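Local coordinates for ectonucleoside triphosphate diphosphohydrolase 4 (Homo sapiens, PDB 6WG5), which belongs to the GDA1/CD39 nucleoside phosphatase family, enzymes whose fold is related to that of actin and other members of the actin-like ATPase clan, at residues 363-367 and 455-459; 234-240 and 370-375; 348-352 and 444-448. Numbering follows the deposited sequence.

Contact 1 (363-367 and 455-459); sequences QTSLN and RGFSF. With NAG (2-acetamido-2-deoxy-beta-D-glucopyranose), chain B.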
loop_
_atom_site.group_PDB
_atom_site.type_symbol
_atom_site.label_atom_id
_atom_site.label_comp_id
_atom_site.label_asym_id
_atom_site.label_seq_id
_atom_site.Cartn_x
_atom_site.Cartn_y
_atom_site.Cartn_z
ATOM N N GLN A 363 -1.932 -2.883 23.541
ATOM C CA GLN A 363 -1.146 -3.098 22.324
ATOM C C GLN A 363 -2.025 -3.566 21.164
ATOM O O GLN A 363 -1.602 -4.379 20.341
ATOM C CB GLN A 363 -0.005 -4.092 22.568
ATOM C CG GLN A 363 1.081 -3.581 23.501
ATOM C CD GLN A 363 2.031 -4.677 23.946
ATOM O OE1 GLN A 363 2.966 -5.035 23.229
ATOM N NE2 GLN A 363 1.793 -5.218 25.137
ATOM N N THR A 364 -3.253 -3.050 21.093
ATOM C CA THR A 364 -4.166 -3.373 20.008
ATOM C C THR A 364 -4.736 -2.093 19.412
ATOM O O THR A 364 -4.911 -1.087 20.106
ATOM C CB THR A 364 -5.316 -4.277 20.474
ATOM O OG1 THR A 364 -5.996 -3.667 21.578
ATOM C CG2 THR A 364 -4.786 -5.644 20.886
ATOM N N SER A 365 -5.025 -2.147 18.112
ATOM C CA SER A 365 -5.538 -0.996 17.379
ATOM C C SER A 365 -6.973 -1.247 16.935
ATOM O O SER A 365 -7.891 -1.234 17.759
ATOM C CB SER A 365 -4.639 -0.692 16.178
ATOM O OG SER A 365 -4.468 -1.841 15.368
ATOM N N LEU A 366 -7.185 -1.474 15.642
ATOM C CA LEU A 366 -8.525 -1.723 15.134
ATOM C C LEU A 366 -8.880 -3.193 15.285
ATOM O O LEU A 366 -8.025 -4.072 15.147
ATOM C CB LEU A 366 -8.627 -1.330 13.660
ATOM C CG LEU A 366 -8.235 0.096 13.275
ATOM C CD1 LEU A 366 -8.392 0.285 11.779
ATOM C CD2 LEU A 366 -9.072 1.105 14.034
ATOM N N ASN A 367 -10.152 -3.459 15.566
ATOM C CA ASN A 367 -10.680 -4.817 15.571
ATOM C C ASN A 367 -9.943 -5.720 16.552
ATOM O O ASN A 367 -9.940 -6.943 16.388
ATOM C CB ASN A 367 -10.621 -5.415 14.160
ATOM C CG ASN A 367 -11.858 -6.211 13.804
ATOM O OD1 ASN A 367 -12.899 -6.101 14.454
ATOM N ND2 ASN A 367 -11.752 -7.016 12.753
ATOM N N ARG A 455 -6.686 7.424 17.228
ATOM C CA ARG A 455 -7.187 6.550 18.284
ATOM C C ARG A 455 -7.257 5.103 17.820
ATOM O O ARG A 455 -7.184 4.182 18.639
ATOM C CB ARG A 455 -8.556 7.028 18.774
ATOM C CG ARG A 455 -8.451 7.986 19.953
ATOM C CD ARG A 455 -9.764 8.153 20.702
ATOM N NE ARG A 455 -10.721 8.981 19.975
ATOM C CZ ARG A 455 -11.764 9.586 20.537
ATOM N NH1 ARG A 455 -11.985 9.468 21.839
ATOM N NH2 ARG A 455 -12.584 10.320 19.797
ATOM N N GLY A 456 -7.396 4.885 16.518
ATOM C CA GLY A 456 -7.268 3.547 15.985
ATOM C C GLY A 456 -5.845 3.053 16.141
ATOM O O GLY A 456 -5.599 2.032 16.790
ATOM N N PHE A 457 -4.898 3.791 15.559
ATOM C CA PHE A 457 -3.484 3.452 15.626
ATOM C C PHE A 457 -2.739 4.212 16.717
ATOM O O PHE A 457 -1.558 3.932 16.946
ATOM C CB PHE A 457 -2.816 3.720 14.271
ATOM C CG PHE A 457 -3.370 2.888 13.144
ATOM C CD1 PHE A 457 -3.541 1.522 13.290
ATOM C CD2 PHE A 457 -3.724 3.475 11.941
ATOM C CE1 PHE A 457 -4.047 0.758 12.255
ATOM C CE2 PHE A 457 -4.234 2.716 10.904
ATOM C CZ PHE A 457 -4.395 1.356 11.062
ATOM N N SER A 458 -3.394 5.167 17.379
ATOM C CA SER A 458 -2.865 5.827 18.572
ATOM C C SER A 458 -1.708 6.771 18.259
ATOM O O SER A 458 -0.796 6.930 19.075
ATOM C CB SER A 458 -2.431 4.802 19.627
ATOM O OG SER A 458 -3.523 3.993 20.030
ATOM N N PHE A 459 -1.727 7.411 17.095
ATOM C CA PHE A 459 -0.723 8.425 16.804
ATOM C C PHE A 459 -0.995 9.672 17.645
ATOM O O PHE A 459 -2.146 10.108 17.749
ATOM C CB PHE A 459 -0.727 8.789 15.319
ATOM C CG PHE A 459 0.028 7.819 14.450
ATOM C CD1 PHE A 459 1.331 8.087 14.064
ATOM C CD2 PHE A 459 -0.564 6.645 14.018
ATOM C CE1 PHE A 459 2.031 7.201 13.265
ATOM C CE2 PHE A 459 0.130 5.755 13.218
ATOM C CZ PHE A 459 1.430 6.034 12.840
HETATM C C1 NAG B . -16.874 -5.137 14.146
HETATM C C2 NAG B . -16.860 -6.032 12.903
HETATM C C3 NAG B . -18.216 -6.715 12.715
HETATM C C4 NAG B . -18.682 -7.392 13.998
HETATM C C5 NAG B . -18.622 -6.412 15.160
HETATM C C6 NAG B . -18.946 -7.046 16.492
HETATM C C7 NAG B . -15.473 -5.526 10.936
HETATM C C8 NAG B . -15.298 -4.631 9.747
HETATM N N2 NAG B . -16.524 -5.260 11.717
HETATM O O3 NAG B . -18.108 -7.680 11.673
HETATM O O4 NAG B . -20.033 -7.813 13.846
HETATM O O5 NAG B . -17.294 -5.888 15.271
HETATM O O6 NAG B . -18.567 -6.199 17.569
HETATM O O7 NAG B . -14.697 -6.446 11.178
#

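Contact 2 (234-240 and 370-375); sequences YEVPKTV and YQPPIH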
loop_
_atom_site.group_PDB
_atom_site.type_symbol
_atom_site.label_atom_id
_atom_site.label_comp_id
_atom_site.label_asym_id
_atom_site.label_seq_id
_atom_site.Cartn_x
_atom_site.Cartn_y
_atom_site.Cartn_z
ATOM N N TYR A 234 5.040 -0.847 8.823
ATOM C CA TYR A 234 6.196 -0.101 9.295
ATOM C C TYR A 234 7.219 -1.056 9.892
ATOM O O TYR A 234 6.915 -2.206 10.215
ATOM C CB TYR A 234 5.797 0.964 10.320
ATOM C CG TYR A 234 4.997 0.438 11.488
ATOM C CD1 TYR A 234 5.621 0.051 12.665
ATOM C CD2 TYR A 234 3.617 0.345 11.417
ATOM C CE1 TYR A 234 4.889 -0.421 13.736
ATOM C CE2 TYR A 234 2.878 -0.125 12.481
ATOM C CZ TYR A 234 3.517 -0.506 13.637
ATOM O OH TYR A 234 2.771 -0.975 14.695
ATOM N N GLU A 235 8.441 -0.553 10.032
ATOM C CA GLU A 235 9.528 -1.331 10.600
ATOM C C GLU A 235 9.454 -1.311 12.119
ATOM O O GLU A 235 9.109 -0.294 12.726
ATOM C CB GLU A 235 10.878 -0.776 10.142
ATOM C CG GLU A 235 12.079 -1.500 10.735
ATOM C CD GLU A 235 13.399 -0.849 10.370
ATOM O OE1 GLU A 235 13.389 0.137 9.604
ATOM O OE2 GLU A 235 14.448 -1.324 10.858
ATOM N N VAL A 236 9.785 -2.444 12.727
ATOM C CA VAL A 236 9.867 -2.561 14.180
ATOM C C VAL A 236 11.341 -2.694 14.544
ATOM O O VAL A 236 11.870 -3.814 14.580
ATOM C CB VAL A 236 9.044 -3.754 14.687
ATOM C CG1 VAL A 236 9.056 -3.805 16.206
ATOM C CG2 VAL A 236 7.618 -3.673 14.160
ATOM N N PRO A 237 12.049 -1.590 14.810
ATOM C CA PRO A 237 13.509 -1.699 14.974
ATOM C C PRO A 237 13.925 -2.391 16.258
ATOM O O PRO A 237 14.878 -3.181 16.247
ATOM C CB PRO A 237 13.980 -0.234 14.945
ATOM C CG PRO A 237 12.782 0.582 14.545
ATOM C CD PRO A 237 11.587 -0.201 14.953
ATOM N N LYS A 238 13.248 -2.113 17.366
ATOM C CA LYS A 238 13.667 -2.604 18.669
ATOM C C LYS A 238 13.033 -3.952 18.983
ATOM O O LYS A 238 11.934 -4.271 18.519
ATOM C CB LYS A 238 13.305 -1.601 19.765
ATOM C CG LYS A 238 14.307 -0.471 19.927
ATOM C CD LYS A 238 13.941 0.426 21.101
ATOM C CE LYS A 238 15.034 1.447 21.385
ATOM N NZ LYS A 238 14.475 2.790 21.714
ATOM N N THR A 239 13.744 -4.744 19.783
ATOM C CA THR A 239 13.210 -6.009 20.266
ATOM C C THR A 239 11.844 -5.794 20.901
ATOM O O THR A 239 11.626 -4.826 21.634
ATOM C CB THR A 239 14.171 -6.633 21.284
ATOM O OG1 THR A 239 15.461 -6.807 20.686
ATOM C CG2 THR A 239 13.653 -7.984 21.762
ATOM N N VAL A 240 10.922 -6.708 20.616
ATOM C CA VAL A 240 9.556 -6.632 21.120
ATOM C C VAL A 240 9.405 -7.635 22.253
ATOM O O VAL A 240 9.817 -8.795 22.127
ATOM C CB VAL A 240 8.535 -6.908 20.002
ATOM C CG1 VAL A 240 7.113 -6.787 20.535
ATOM C CG2 VAL A 240 8.748 -5.954 18.841
ATOM N N TYR A 370 -3.356 -6.997 17.199
ATOM C CA TYR A 370 -2.132 -6.580 17.866
ATOM C C TYR A 370 -1.358 -5.589 17.007
ATOM O O TYR A 370 -1.321 -5.700 15.778
ATOM C CB TYR A 370 -1.257 -7.793 18.176
ATOM C CG TYR A 370 0.162 -7.429 18.544
ATOM C CD1 TYR A 370 0.474 -6.960 19.813
ATOM C CD2 TYR A 370 1.192 -7.551 17.619
ATOM C CE1 TYR A 370 1.771 -6.622 20.152
ATOM C CE2 TYR A 370 2.491 -7.215 17.947
ATOM C CZ TYR A 370 2.775 -6.751 19.215
ATOM O OH TYR A 370 4.068 -6.418 19.547
ATOM N N GLN A 371 -0.733 -4.615 17.669
ATOM C CA GLN A 371 0.089 -3.617 16.998
ATOM C C GLN A 371 1.383 -3.418 17.781
ATOM O O GLN A 371 1.331 -3.062 18.964
ATOM C CB GLN A 371 -0.664 -2.294 16.869
ATOM C CG GLN A 371 0.133 -1.193 16.190
ATOM C CD GLN A 371 -0.660 0.089 16.024
ATOM O OE1 GLN A 371 -1.681 0.114 15.342
ATOM N NE2 GLN A 371 -0.191 1.162 16.651
ATOM N N PRO A 372 2.552 -3.632 17.179
ATOM C CA PRO A 372 3.791 -3.407 17.910
ATOM C C PRO A 372 3.944 -1.939 18.254
ATOM O O PRO A 372 3.453 -1.059 17.524
ATOM C CB PRO A 372 4.875 -3.870 16.926
ATOM C CG PRO A 372 4.177 -4.652 15.882
ATOM C CD PRO A 372 2.801 -4.104 15.808
ATOM N N PRO A 373 4.627 -1.626 19.352
ATOM C CA PRO A 373 4.786 -0.219 19.728
ATOM C C PRO A 373 5.528 0.554 18.650
ATOM O O PRO A 373 6.457 0.046 18.020
ATOM C CB PRO A 373 5.589 -0.288 21.032
ATOM C CG PRO A 373 6.324 -1.584 20.951
ATOM C CD PRO A 373 5.400 -2.521 20.231
ATOM N N ILE A 374 5.100 1.794 18.434
ATOM C CA ILE A 374 5.736 2.696 17.481
ATOM C C ILE A 374 6.551 3.717 18.260
ATOM O O ILE A 374 6.046 4.336 19.206
ATOM C CB ILE A 374 4.697 3.393 16.587
ATOM C CG1 ILE A 374 3.940 2.363 15.741
ATOM C CG2 ILE A 374 5.371 4.426 15.685
ATOM C CD1 ILE A 374 2.748 2.940 14.990
ATOM N N HIS A 375 7.812 3.891 17.866
ATOM C CA HIS A 375 8.674 4.918 18.448
ATOM C C HIS A 375 8.276 6.256 17.831
ATOM O O HIS A 375 8.908 6.771 16.905
ATOM C CB HIS A 375 10.138 4.582 18.196
ATOM C CG HIS A 375 11.090 5.303 19.099
ATOM N ND1 HIS A 375 12.448 5.341 18.868
ATOM C CD2 HIS A 375 10.882 6.002 20.239
ATOM C CE1 HIS A 375 13.036 6.038 19.824
ATOM N NE2 HIS A 375 12.107 6.451 20.669
#

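Contact 3 (348-352 and 444-448); sequences CRETI and FKSAW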
loop_
_atom_site.group_PDB
_atom_site.type_symbol
_atom_site.label_atom_id
_atom_site.label_comp_id
_atom_site.label_asym_id
_atom_site.label_seq_id
_atom_site.Cartn_x
_atom_site.Cartn_y
_atom_site.Cartn_z
ATOM N N CYS A 348 -19.468 13.939 14.749
ATOM C CA CYS A 348 -19.284 12.795 13.864
ATOM C C CYS A 348 -18.201 11.863 14.392
ATOM O O CYS A 348 -18.356 10.637 14.364
ATOM C CB CYS A 348 -18.933 13.273 12.455
ATOM S SG CYS A 348 -18.678 11.936 11.278
ATOM N N ARG A 349 -17.092 12.430 14.878
ATOM C CA ARG A 349 -16.000 11.607 15.387
ATOM C C ARG A 349 -16.462 10.724 16.538
ATOM O O ARG A 349 -16.106 9.542 16.602
ATOM C CB ARG A 349 -14.835 12.492 15.829
ATOM C CG ARG A 349 -14.139 13.214 14.692
ATOM C CD ARG A 349 -12.833 13.846 15.142
ATOM N NE ARG A 349 -13.029 14.868 16.167
ATOM C CZ ARG A 349 -12.947 14.657 17.478
ATOM N NH1 ARG A 349 -12.674 13.452 17.956
ATOM N NH2 ARG A 349 -13.142 15.663 18.318
ATOM N N GLU A 350 -17.254 11.277 17.459
ATOM C CA GLU A 350 -17.745 10.481 18.579
ATOM C C GLU A 350 -18.714 9.405 18.115
ATOM O O GLU A 350 -18.738 8.308 18.683
ATOM C CB GLU A 350 -18.422 11.384 19.611
ATOM C CG GLU A 350 -17.548 12.522 20.111
ATOM C CD GLU A 350 -16.237 12.037 20.701
ATOM O OE1 GLU A 350 -16.159 10.854 21.095
ATOM O OE2 GLU A 350 -15.282 12.840 20.768
ATOM N N THR A 351 -19.510 9.694 17.086
ATOM C CA THR A 351 -20.524 8.745 16.641
ATOM C C THR A 351 -19.893 7.519 15.994
ATOM O O THR A 351 -20.382 6.398 16.173
ATOM C CB THR A 351 -21.482 9.426 15.665
ATOM O OG1 THR A 351 -21.978 10.637 16.250
ATOM C CG2 THR A 351 -22.651 8.514 15.336
ATOM N N ILE A 352 -18.807 7.709 15.236
ATOM C CA ILE A 352 -18.213 6.619 14.467
ATOM C C ILE A 352 -17.159 5.851 15.250
ATOM O O ILE A 352 -16.617 4.866 14.731
ATOM C CB ILE A 352 -17.607 7.154 13.151
ATOM C CG1 ILE A 352 -16.473 8.144 13.442
ATOM C CG2 ILE A 352 -18.703 7.795 12.300
ATOM C CD1 ILE A 352 -15.844 8.748 12.204
ATOM N N PHE A 444 -17.645 12.709 6.680
ATOM C CA PHE A 444 -17.510 11.410 7.324
ATOM C C PHE A 444 -16.091 10.877 7.172
ATOM O O PHE A 444 -15.480 10.418 8.144
ATOM C CB PHE A 444 -18.517 10.418 6.744
ATOM C CG PHE A 444 -18.384 9.039 7.317
ATOM C CD1 PHE A 444 -19.147 8.651 8.402
ATOM C CD2 PHE A 444 -17.472 8.141 6.790
ATOM C CE1 PHE A 444 -19.016 7.391 8.939
ATOM C CE2 PHE A 444 -17.333 6.880 7.326
ATOM C CZ PHE A 444 -18.106 6.504 8.404
ATOM N N LYS A 445 -15.544 10.941 5.956
ATOM C CA LYS A 445 -14.241 10.334 5.707
ATOM C C LYS A 445 -13.116 11.100 6.387
ATOM O O LYS A 445 -12.144 10.488 6.844
ATOM C CB LYS A 445 -13.997 10.233 4.205
ATOM C CG LYS A 445 -14.789 9.108 3.548
ATOM C CD LYS A 445 -15.008 9.364 2.072
ATOM C CE LYS A 445 -14.327 8.323 1.217
ATOM N NZ LYS A 445 -14.431 8.666 -0.227
ATOM N N SER A 446 -13.220 12.427 6.474
ATOM C CA SER A 446 -12.205 13.194 7.191
ATOM C C SER A 446 -12.203 12.842 8.673
ATOM O O SER A 446 -11.137 12.722 9.289
ATOM C CB SER A 446 -12.440 14.691 6.995
ATOM O OG SER A 446 -13.675 15.090 7.558
ATOM N N ALA A 447 -13.389 12.670 9.263
ATOM C CA ALA A 447 -13.477 12.295 10.671
ATOM C C ALA A 447 -13.021 10.859 10.887
ATOM O O ALA A 447 -12.318 10.562 11.860
ATOM C CB ALA A 447 -14.907 12.476 11.169
ATOM N N TRP A 448 -13.425 9.952 9.998
ATOM C CA TRP A 448 -12.953 8.575 10.073
ATOM C C TRP A 448 -11.436 8.520 9.944
ATOM O O TRP A 448 -10.758 7.829 10.714
ATOM C CB TRP A 448 -13.629 7.744 8.983
ATOM C CG TRP A 448 -13.211 6.309 8.961
ATOM C CD1 TRP A 448 -12.438 5.696 8.019
ATOM C CD2 TRP A 448 -13.548 5.301 9.922
ATOM N NE1 TRP A 448 -12.275 4.367 8.331
ATOM C CE2 TRP A 448 -12.945 4.100 9.495
ATOM C CE3 TRP A 448 -14.301 5.297 11.099
ATOM C CZ2 TRP A 448 -13.065 2.910 10.206
ATOM C CZ3 TRP A 448 -14.425 4.112 11.802
ATOM C CH2 TRP A 448 -13.809 2.935 11.354
#

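Contact 1 (363-367 and 455-459)
R455 sets out sideways and carries its guanidinium off to a salt bridge with E451, while R455 O and S365 O both accept hydrogen bonds from K358 NZ, bridging the segments. G456 is where the backbones come closest, its CA 5.1 Å from that of S365. With no side chain in the way, L366 CD2 sits 3.6 Å from G456 CA; a CB here would clash with that methyl. S365 CB comes within 3.0 Å of G456 O, a short carbon-oxygen contact. F457 then swings its ring in beside both residues: CD1 is 3.8 Å from S365 CB and CZ 4.2 Å from L366 CD1. S458 breaks the helical path with positive phi, and F459 is carried off to stack on F453. No hydrogen bond joins the segments directly. N367, beyond the packing, merely neighbours a glycan attached to the protein, with ND2 3.4 Å from O7 of its NAG. The arrangement is a loop packed on the glycine-bearing tail of a long helix, 436-456, in a GDA1/CD39 fold.

Contact 2 (234-240 and 370-375)
The main bump here is the ring of Y234, which reaches out from the end of its strand into a hollow made by the extended backbone of Q371-I374. Its hydroxyl makes the polar contact: OH donates a hydrogen bond to P372 O at 2.9 Å and lies 3.0 Å from Q371 CG and 3.3 Å from P372 CD. I374 lids one face of the ring, with CD1 4.1 Å from the centroid in a CH-pi contact and CG1 3.6 Å from Y234 CE1. Strand 229-235 is one of the central strands of a six-stranded mixed sheet in which antiparallel strands are followed by parallel ones, consistent with the actin-like fold of the family, so the loop 370-375 is being laid against that sheet. P372 is the answering bump: its ring fits between Y234 and V236, CB 3.9 Å from V236 CG2, with Y274 of the adjacent strand also touching it. Further out, V240 CG1 rests 3.2 Å from Y370 OH, and the Y370 side chain also packs on helix 245-254. Q371 NE2 hydrogen-bonds to F457 O. At the exposed rim, poorly ordered K238 brings NZ to 4.0 Å from H375 CE1.

Contact 3 (348-352 and 444-448)
This is a helix-helix crossing next to the C321-C348 disulfide, so one of the two helices is covalently tied to a neighbouring loop right where it packs. The segments 348-352 and 444-448 cross at -70°, their axes 9.2 Å apart, and the small side chain at the crossing is A447. Its CA is 5.4 Å from that of R349, and its CB drops among C348, R349 and I352, 3.8 Å from C348 SG, 3.7 Å from R349 CG and 4.0 Å from I352 CD1; F345, a turn before C348 on the same short helix, touches it too, completing an i, i+3, i+4, i+7 hole. I352 answers from the other helix: CG2 presses on F444 CE1 at 3.4 Å, while CD1 lies 3.5 Å from W448 N and 3.9 Å from W448 CE3. C348 SG also makes an oblique sulfur-aromatic contact with F444, 5.4 Å from the ring centroid. No hydrogen bond crosses the interface. The polar ends look elsewhere, R349 to E451 in a salt bridge and W448 NE1 to F281 O, and helix 283-296 backs F444 and W448 through A286. It is an alanine knob set into the face of a short helix, knobs-into-holes packing beside a disulfide.

In the fold
From the N terminus, 234-240 comes first, at the end of a central sheet strand, and contact 2 closes its loop 129 residues later at 370-375. Inside that loop the chain lays down 348-352 and then 363-367; contact 3 closes the loop from 348-352 at 444-448, and contact 1 that from 363-367 at 455-459. Every pair of contacts therefore crosses, and none nests. Contacts 1 and 3 share helix 436-456, where R455 lies close to the like-charged R349 and makes a long, weak ion pair with E350. Contacts 1 and 2 meet at Q371, which reaches Q363 and F457. Contact 3 stays clear of contact 2. They tie helix 345-352, its following loop, helix 436-456 and the sheet together.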